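Local coordinates for protein staphylococcal enterotoxin-like toxin (Staphylococcus aureus, PDB 4DXF) that has the superantigen fold of an OB-fold domain joined to a beta-grasp domain and probably binds carbohydrate on host glycoproteins, at residues T43-M47 with K57-V61; T98-K103 with T132-S137. All coordinates share one frame. Numbering follows the deposited sequence.

Contact 1 (T43-M47 with K57-V61); sequences TIRFM and KIALV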
loop_
_atom_site.group_PDB
_atom_site.type_symbol
_atom_site.label_atom_id
_atom_site.label_comp_id
_atom_site.label_asym_id
_atom_site.label_seq_id
_atom_site.Cartn_x
_atom_site.Cartn_y
_atom_site.Cartn_z
ATOM N N THR A 43 -13.020 -4.229 18.857
ATOM C CA THR A 43 -13.100 -5.405 18.040
ATOM C C THR A 43 -11.774 -5.651 17.349
ATOM O O THR A 43 -11.586 -6.675 16.699
ATOM C CB THR A 43 -14.293 -5.301 17.058
ATOM O OG1 THR A 43 -14.294 -3.998 16.456
ATOM C CG2 THR A 43 -15.621 -5.503 17.855
ATOM N N ILE A 44 -10.839 -4.701 17.485
ATOM C CA ILE A 44 -9.452 -4.962 17.028
ATOM C C ILE A 44 -8.453 -4.204 17.847
ATOM O O ILE A 44 -8.786 -3.289 18.586
ATOM C CB ILE A 44 -9.178 -4.670 15.515
ATOM C CG1 ILE A 44 -9.426 -3.202 15.193
ATOM C CG2 ILE A 44 -9.935 -5.723 14.602
ATOM C CD1 ILE A 44 -8.941 -2.841 13.810
ATOM N N ARG A 45 -7.213 -4.578 17.624
ATOM C CA ARG A 45 -6.079 -4.027 18.322
ATOM C C ARG A 45 -5.317 -3.066 17.399
ATOM O O ARG A 45 -5.461 -3.126 16.152
ATOM C CB ARG A 45 -5.192 -5.198 18.717
ATOM C CG ARG A 45 -5.903 -6.045 19.838
ATOM C CD ARG A 45 -5.197 -7.313 20.011
ATOM N NE ARG A 45 -3.807 -7.183 20.481
ATOM C CZ ARG A 45 -2.724 -7.589 19.798
ATOM N NH1 ARG A 45 -2.810 -8.114 18.560
ATOM N NH2 ARG A 45 -1.517 -7.443 20.346
ATOM N N PHE A 46 -4.533 -2.203 18.044
ATOM C CA PHE A 46 -3.822 -1.100 17.389
ATOM C C PHE A 46 -2.376 -1.118 17.835
ATOM O O PHE A 46 -2.062 -1.508 18.952
ATOM C CB PHE A 46 -4.417 0.250 17.684
ATOM C CG PHE A 46 -5.862 0.397 17.190
ATOM C CD1 PHE A 46 -6.126 0.664 15.857
ATOM C CD2 PHE A 46 -6.923 0.229 18.071
ATOM C CE1 PHE A 46 -7.452 0.771 15.360
ATOM C CE2 PHE A 46 -8.261 0.323 17.598
ATOM C CZ PHE A 46 -8.506 0.609 16.251
ATOM N N MET A 47 -1.512 -0.759 16.912
ATOM C CA MET A 47 -0.119 -0.398 17.238
ATOM C C MET A 47 -0.053 1.131 17.254
ATOM O O MET A 47 -0.364 1.804 16.246
ATOM C CB MET A 47 0.862 -1.008 16.186
ATOM C CG MET A 47 2.357 -0.549 16.532
ATOM S SD MET A 47 3.553 -1.205 15.463
ATOM C CE MET A 47 3.650 -2.887 15.888
ATOM N N LYS A 57 -2.777 5.650 15.426
ATOM C CA LYS A 57 -3.304 4.339 15.757
ATOM C C LYS A 57 -3.320 3.476 14.530
ATOM O O LYS A 57 -4.119 3.733 13.594
ATOM C CB LYS A 57 -4.758 4.473 16.247
ATOM C CG LYS A 57 -4.916 5.387 17.471
ATOM C CD LYS A 57 -5.152 4.586 18.695
ATOM C CE LYS A 57 -5.240 5.612 19.813
ATOM N NZ LYS A 57 -4.305 5.194 20.832
ATOM N N ILE A 58 -2.509 2.453 14.509
ATOM C CA ILE A 58 -2.369 1.605 13.329
ATOM C C ILE A 58 -3.121 0.285 13.525
ATOM O O ILE A 58 -2.706 -0.640 14.290
ATOM C CB ILE A 58 -0.856 1.324 12.903
ATOM C CG1 ILE A 58 0.023 2.612 12.869
ATOM C CG2 ILE A 58 -0.687 0.398 11.589
ATOM C CD1 ILE A 58 -0.501 3.719 11.838
ATOM N N ALA A 59 -4.264 0.143 12.813
ATOM C CA ALA A 59 -4.957 -1.137 12.912
ATOM C C ALA A 59 -4.207 -2.417 12.610
ATOM O O ALA A 59 -3.548 -2.590 11.560
ATOM C CB ALA A 59 -6.335 -1.077 12.100
ATOM N N LEU A 60 -4.296 -3.383 13.533
ATOM C CA LEU A 60 -3.656 -4.677 13.330
ATOM C C LEU A 60 -4.640 -5.662 12.680
ATOM O O LEU A 60 -5.509 -6.244 13.349
ATOM C CB LEU A 60 -3.120 -5.244 14.631
ATOM C CG LEU A 60 -2.153 -4.224 15.285
ATOM C CD1 LEU A 60 -1.797 -4.568 16.759
ATOM C CD2 LEU A 60 -0.846 -4.173 14.442
ATOM N N VAL A 61 -4.511 -5.797 11.368
ATOM C CA VAL A 61 -5.440 -6.602 10.575
ATOM C C VAL A 61 -4.670 -7.726 9.990
ATOM O O VAL A 61 -3.419 -7.730 10.022
ATOM C CB VAL A 61 -6.135 -5.764 9.461
ATOM C CG1 VAL A 61 -6.998 -4.690 10.078
ATOM C CG2 VAL A 61 -5.054 -5.159 8.495
HETATM O O HOH W 1 -6.373 -6.801 15.784
#
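Leu60 lies across the backbone of residues 45-47: its CD1 stands 3.7 Å from Phe46 C and 4.0 Å from Arg45 CB, and its CD2 is 4.0 Å from Met47 CB. With 108 Å² covered by the other segment, it has the largest share of the 460 Å² buried here. Its CD1 also sits over one face of the Arg45 guanidinium, whose nitrogens turn to Asp65, in a salt bridge, and to the carbonyl of Tyr68. Beneath these side chains runs an antiparallel ladder. Met47 and Ile58 form a hydrogen-bonded pair, Met47 N to Ile58 O at 2.9 Å and Ile58 N to Met47 O at 2.8 Å, while Phe46 faces Ala59 as a non-hydrogen-bonded pair with CA atoms 4.6 Å apart. Leu60 N to Arg45 O, 2.9 Å at 167°, is the direct half of the next pair; the return link goes through water 1, which accepts from Arg45 N at 3.0 Å and donates to Leu60 O at 2.6 Å. This is the beta hairpin of strands 46-49 and 56-59 in the OB-fold domain, and strand 92-99 flanks its second strand. Met47 and Ile58 share one face of the sheet and pack on Val76, Val78 and Ile97. Phe46 and Ala59 share the other, where Phe46 CE1 and Ile44 CD1 approach Ala59 CB at 3.9 and 3.6 Å, and the Phe46 ring meets Tyr87 edge-to-face. Direct amide bonds thus give way to a water bridge where the segments separate, while apolar side chains cover both faces, which implies that hydrophobic burial and backbone pairing together hold this hairpin.

Contact 2 (T98-K103 with T132-S137); sequences TKSNSK and TKEQIS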
loop_
_atom_site.group_PDB
_atom_site.type_symbol
_atom_site.label_atom_id
_atom_site.label_comp_id
_atom_site.label_asym_id
_atom_site.label_seq_id
_atom_site.Cartn_x
_atom_site.Cartn_y
_atom_site.Cartn_z
ATOM N N THR A 98 6.148 -2.705 8.730
ATOM C CA THR A 98 7.191 -3.538 8.215
ATOM C C THR A 98 8.440 -3.409 9.196
ATOM O O THR A 98 8.425 -2.549 10.005
ATOM C CB THR A 98 7.737 -3.083 6.826
ATOM O OG1 THR A 98 8.083 -1.733 6.822
ATOM C CG2 THR A 98 6.580 -3.291 5.722
ATOM N N LYS A 99 9.380 -4.291 9.027
ATOM C CA LYS A 99 10.673 -4.239 9.722
ATOM C C LYS A 99 11.557 -3.185 9.061
ATOM O O LYS A 99 11.706 -3.139 7.870
ATOM C CB LYS A 99 11.393 -5.581 9.651
ATOM C CG LYS A 99 12.641 -5.600 10.579
ATOM C CD LYS A 99 13.018 -7.052 10.985
ATOM C CE LYS A 99 14.050 -7.700 10.023
ATOM N NZ LYS A 99 15.488 -7.370 10.369
ATOM N N SER A 100 12.181 -2.349 9.877
ATOM C CA SER A 100 13.098 -1.317 9.370
ATOM C C SER A 100 14.305 -1.962 8.651
ATOM O O SER A 100 14.696 -3.075 8.935
ATOM C CB SER A 100 13.612 -0.473 10.580
ATOM O OG SER A 100 12.566 0.087 11.359
ATOM N N ASN A 101 14.883 -1.246 7.707
ATOM C CA ASN A 101 16.068 -1.682 6.988
ATOM C C ASN A 101 17.191 -2.044 7.984
ATOM O O ASN A 101 17.299 -1.410 9.022
ATOM C CB ASN A 101 16.563 -0.509 6.172
ATOM C CG ASN A 101 15.770 -0.351 4.863
ATOM O OD1 ASN A 101 14.804 -1.076 4.650
ATOM N ND2 ASN A 101 16.177 0.557 4.026
ATOM N N SER A 102 18.017 -2.988 7.569
ATOM C CA SER A 102 19.281 -3.336 8.299
ATOM C C SER A 102 20.460 -2.939 7.437
ATOM O O SER A 102 21.618 -3.184 7.804
ATOM C CB SER A 102 19.303 -4.859 8.578
ATOM O OG SER A 102 19.314 -5.550 7.333
ATOM N N LYS A 103 20.203 -2.310 6.309
ATOM C CA LYS A 103 21.260 -1.926 5.347
ATOM C C LYS A 103 20.676 -0.965 4.306
ATOM O O LYS A 103 19.443 -0.866 4.212
ATOM C CB LYS A 103 21.823 -3.172 4.638
ATOM C CG LYS A 103 20.770 -4.012 3.885
ATOM C CD LYS A 103 21.338 -4.630 2.583
ATOM C CE LYS A 103 22.228 -5.827 2.818
ATOM N NZ LYS A 103 21.428 -7.005 3.240
ATOM N N THR A 132 13.414 1.337 -1.845
ATOM C CA THR A 132 14.440 1.775 -0.838
ATOM C C THR A 132 14.326 1.015 0.481
ATOM O O THR A 132 15.098 1.229 1.434
ATOM C CB THR A 132 14.346 3.275 -0.595
ATOM O OG1 THR A 132 13.048 3.636 -0.074
ATOM C CG2 THR A 132 14.646 4.042 -1.916
ATOM N N LYS A 133 13.409 0.067 0.501
ATOM C CA LYS A 133 13.065 -0.717 1.663
ATOM C C LYS A 133 13.277 -2.196 1.497
ATOM O O LYS A 133 12.878 -2.825 0.503
ATOM C CB LYS A 133 11.631 -0.417 2.148
ATOM C CG LYS A 133 11.514 0.742 3.143
ATOM C CD LYS A 133 10.058 1.109 3.451
ATOM C CE LYS A 133 9.272 0.063 4.357
ATOM N NZ LYS A 133 10.145 -0.543 5.559
ATOM N N GLU A 134 13.911 -2.779 2.515
ATOM C CA GLU A 134 14.203 -4.192 2.592
ATOM C C GLU A 134 12.923 -5.021 2.603
ATOM O O GLU A 134 12.809 -6.052 1.924
ATOM C CB GLU A 134 15.007 -4.499 3.887
ATOM C CG GLU A 134 15.919 -5.572 3.648
ATOM C CD GLU A 134 17.079 -5.656 4.652
ATOM O OE1 GLU A 134 17.042 -5.045 5.741
ATOM O OE2 GLU A 134 18.030 -6.346 4.292
ATOM N N GLN A 135 11.967 -4.536 3.380
ATOM C CA GLN A 135 10.708 -5.235 3.499
ATOM C C GLN A 135 9.629 -4.160 3.240
ATOM O O GLN A 135 9.618 -3.135 3.862
ATOM C CB GLN A 135 10.559 -5.774 4.892
ATOM C CG GLN A 135 9.408 -6.749 4.974
ATOM C CD GLN A 135 9.218 -7.330 6.354
ATOM O OE1 GLN A 135 8.760 -6.655 7.251
ATOM N NE2 GLN A 135 9.566 -8.576 6.515
ATOM N N ILE A 136 8.696 -4.428 2.333
ATOM C CA ILE A 136 7.708 -3.446 1.972
ATOM C C ILE A 136 6.339 -4.125 2.029
ATOM O O ILE A 136 6.247 -5.319 1.660
ATOM C CB ILE A 136 8.015 -2.925 0.531
ATOM C CG1 ILE A 136 7.061 -1.782 0.185
ATOM C CG2 ILE A 136 8.144 -4.077 -0.504
ATOM C CD1 ILE A 136 7.516 -1.046 -0.988
ATOM N N SER A 137 5.381 -3.379 2.506
ATOM C CA SER A 137 4.009 -3.855 2.676
ATOM C C SER A 137 3.311 -3.837 1.327
ATOM O O SER A 137 3.592 -2.976 0.455
ATOM C CB SER A 137 3.155 -2.997 3.633
ATOM O OG SER A 137 2.979 -1.640 3.307
HETATM O O HOH W 2 12.466 -2.369 5.355
HETATM O O HOH W 3 14.728 -5.596 7.097
#
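A polar, partly buried contact joins the end of strand 92-99 and the turn after it to residues 132-137, which lead through the short strand 135-137 into helix 138-153; it ties the OB-fold domain to the beta-grasp domain. The evidence is six direct hydrogen bonds, each using at least one side chain. Asn101 makes two: its OD1 accepts from Glu134 N at 2.9 Å and 177°, and its ND2 donates to Thr132 O at 2.9 Å, so one carboxamide reads both a donor and an acceptor of the backbone opposite. Glu134 answers from its own side, its OE1 accepting from Ser102 N at 2.9 Å and Ser102 OG at 2.8 Å, with a long salt bridge from Lys103 NZ to Glu134 OE2 at 3.6 Å. Two-domain superantigen folds place such an OB-fold domain beside a beta-grasp domain, and here the sequence crosses from one to the other between the segments. Water 2 fills the gap, accepting from Lys133 NZ and Gln135 N, each at 3.0 Å, and lying within hydrogen-bonding distance of Lys99 O at 2.7 Å and Asn101 OD1 at 2.8 Å. Nearer the helix, Gln135 OE1 takes a bond from Lys99 N at 3.0 Å and 174°. Lys133 NZ donates to Thr98 OG1 at 2.7 Å and also forms a salt bridge with Asp77, which accepts from Ser100 OG too. Thr98 CG2 packs 4.0 Å from Ser137 CB, and Ser137 OG caps helix 138-153 at its N-terminus by bonding Glu140 N.

How the contacts relate
Contact 1 is buried within the OB-fold domain, whereas contact 2 is partly buried and runs between domains, with four of its twelve touching residues exposed. They meet through one sheet: strand 56-59 of contact 1 neighbours strand 92-99, whose end enters contact 2, and Ile97 on that strand packs against Ile58 and Leu60. Their centres are 21 Å apart and their nearest atoms about 7 Å, so they do not touch. The buried areas are similar, 460 and 482 Å², but the chemistry differs. Contact 1 pairs main chain with main chain beneath apolar side chains; contact 2 relies on side-chain bonds, charges and two bridging waters.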